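Local coordinates for protein tryptophanyl-tRNA synthetase (Thermus thermophilus, PDB 2EL7) that probably catalyses the ATP-dependent attachment of L-tryptophan to tRNA(Trp), releasing AMP and diphosphate, and works as a homodimer, at residues E13-N18 / M196-G201. Numbering follows the deposited sequence.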
loop_
_atom_site.group_PDB
_atom_site.type_symbol
_atom_site.label_atom_id
_atom_site.label_comp_id
_atom_site.label_asym_id
_atom_site.label_seq_id
_atom_site.Cartn_x
_atom_site.Cartn_y
_atom_site.Cartn_z
ATOM N N GLU A 13 -0.536 -23.078 15.249
ATOM C CA GLU A 13 0.431 -23.815 16.079
ATOM C C GLU A 13 0.938 -23.007 17.273
ATOM O O GLU A 13 1.978 -22.350 17.190
ATOM C CB GLU A 13 1.643 -24.228 15.238
ATOM C CG GLU A 13 1.302 -24.913 13.927
ATOM C CD GLU A 13 0.677 -26.276 14.136
ATOM O OE1 GLU A 13 1.278 -27.092 14.870
ATOM O OE2 GLU A 13 -0.406 -26.534 13.566
ATOM N N ILE A 14 0.220 -23.065 18.384
ATOM C CA ILE A 14 0.630 -22.339 19.578
ATOM C C ILE A 14 1.317 -23.342 20.509
ATOM O O ILE A 14 0.755 -24.405 20.794
ATOM C CB ILE A 14 -0.608 -21.727 20.325
ATOM C CG1 ILE A 14 -1.564 -21.067 19.322
ATOM C CG2 ILE A 14 -0.151 -20.718 21.388
ATOM C CD1 ILE A 14 -0.892 -20.112 18.347
ATOM N N HIS A 15 2.525 -23.023 20.973
ATOM C CA HIS A 15 3.225 -23.922 21.891
ATOM C C HIS A 15 3.280 -23.329 23.301
ATOM O O HIS A 15 2.884 -22.180 23.505
ATOM C CB HIS A 15 4.622 -24.276 21.364
ATOM C CG HIS A 15 5.447 -23.094 20.972
ATOM N ND1 HIS A 15 5.853 -22.137 21.876
ATOM C CD2 HIS A 15 5.993 -22.741 19.781
ATOM C CE1 HIS A 15 6.617 -21.249 21.263
ATOM N NE2 HIS A 15 6.719 -21.592 19.992
ATOM N N ILE A 16 3.746 -24.105 24.276
ATOM C CA ILE A 16 3.759 -23.627 25.649
ATOM C C ILE A 16 4.677 -22.448 25.839
ATOM O O ILE A 16 4.651 -21.784 26.889
ATOM C CB ILE A 16 4.159 -24.750 26.638
ATOM C CG1 ILE A 16 5.604 -25.179 26.410
ATOM C CG2 ILE A 16 3.206 -25.939 26.487
ATOM C CD1 ILE A 16 6.103 -26.126 27.472
ATOM N N GLY A 17 5.499 -22.204 24.821
ATOM C CA GLY A 17 6.418 -21.084 24.857
ATOM C C GLY A 17 5.596 -19.829 24.623
ATOM O O GLY A 17 5.727 -18.846 25.351
ATOM N N ASN A 18 4.742 -19.872 23.601
ATOM C CA ASN A 18 3.855 -18.745 23.280
ATOM C C ASN A 18 2.919 -18.537 24.475
ATOM O O ASN A 18 2.715 -17.425 24.961
ATOM C CB ASN A 18 2.972 -19.066 22.059
ATOM C CG ASN A 18 3.773 -19.339 20.790
ATOM O OD1 ASN A 18 3.468 -20.284 20.030
ATOM N ND2 ASN A 18 4.789 -18.509 20.535
ATOM N N MET A 196 12.399 -22.415 22.903
ATOM C CA MET A 196 11.371 -23.077 22.113
ATOM C C MET A 196 10.899 -22.136 21.017
ATOM O O MET A 196 10.485 -21.010 21.279
ATOM C CB MET A 196 10.198 -23.509 23.004
ATOM C CG MET A 196 9.185 -24.398 22.297
ATOM S SD MET A 196 7.843 -24.968 23.363
ATOM C CE MET A 196 8.645 -26.237 24.365
ATOM N N SER A 197 10.984 -22.611 19.782
ATOM C CA SER A 197 10.588 -21.836 18.620
ATOM C C SER A 197 9.739 -22.710 17.700
ATOM O O SER A 197 9.957 -23.908 17.604
ATOM C CB SER A 197 11.838 -21.351 17.887
ATOM O OG SER A 197 11.497 -20.558 16.765
ATOM N N LYS A 198 8.760 -22.110 17.037
ATOM C CA LYS A 198 7.885 -22.848 16.130
ATOM C C LYS A 198 8.713 -23.401 14.976
ATOM O O LYS A 198 8.448 -24.489 14.459
ATOM C CB LYS A 198 6.781 -21.921 15.578
ATOM C CG LYS A 198 6.314 -20.840 16.569
ATOM C CD LYS A 198 7.443 -19.827 16.821
ATOM C CE LYS A 198 7.314 -19.124 18.152
ATOM N NZ LYS A 198 8.627 -18.521 18.527
ATOM N N SER A 199 9.734 -22.644 14.591
ATOM C CA SER A 199 10.610 -23.015 13.488
ATOM C C SER A 199 11.570 -24.165 13.791
ATOM O O SER A 199 11.738 -25.063 12.968
ATOM C CB SER A 199 11.403 -21.783 13.022
ATOM O OG SER A 199 12.190 -21.234 14.069
ATOM N N LEU A 200 12.206 -24.146 14.957
ATOM C CA LEU A 200 13.139 -25.213 15.311
ATOM C C LEU A 200 12.462 -26.555 15.537
ATOM O O LEU A 200 13.134 -27.535 15.863
ATOM C CB LEU A 200 13.919 -24.859 16.571
ATOM C CG LEU A 200 14.772 -23.597 16.528
ATOM C CD1 LEU A 200 15.810 -23.656 17.644
ATOM C CD2 LEU A 200 15.465 -23.493 15.179
ATOM N N GLY A 201 11.140 -26.603 15.366
ATOM C CA GLY A 201 10.411 -27.846 15.579
ATOM C C GLY A 201 10.631 -28.498 16.944
ATOM O O GLY A 201 10.306 -29.668 17.124
#
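H15 meets M196 and K198 with different parts of one imidazole ring, a worked example of two distant signature sequences brought together around a single side chain. Its CB lies 3.9 Å from M196 SD, which CG and ND1 also face, ND1 at 3.8 Å. The first torsion sets CG between the backbone N and the carbonyl carbon (chi1 51°), which keeps the ring close to the start of helix 16-33. As N-cap of that helix, H15 accepts through ND1 a weak, bent hydrogen bond from G17 N (3.0 Å). CD2 comes within 3.7 Å of K198 CG. CE1 has K198 CE and M196 O as neighbours, and at the tip K198 CE comes up to the ring edge, 3.1 Å from NE2.

M196 CG sits over the centre of one face in a CH-pi contact, 4.1 Å from the centroid, while SD stands oblique to the ring and, with the CE methyl, packs on I16 CG1. Over the opposite face lies N18 OD1, 3.3 Å above the plane, which accepts a nearly straight hydrogen bond from H15 N (N-H...O 169°), completing a capping box. N18 ND2 reaches K198 CE at 3.5 Å, and T203 also touches H15 and M196. No hydrogen bond joins the segments; the predicted HIGH and KMSKS motifs, ATP-site signatures of class I aminoacyl-tRNA synthetases, meet here through van der Waals and CH-pi contacts.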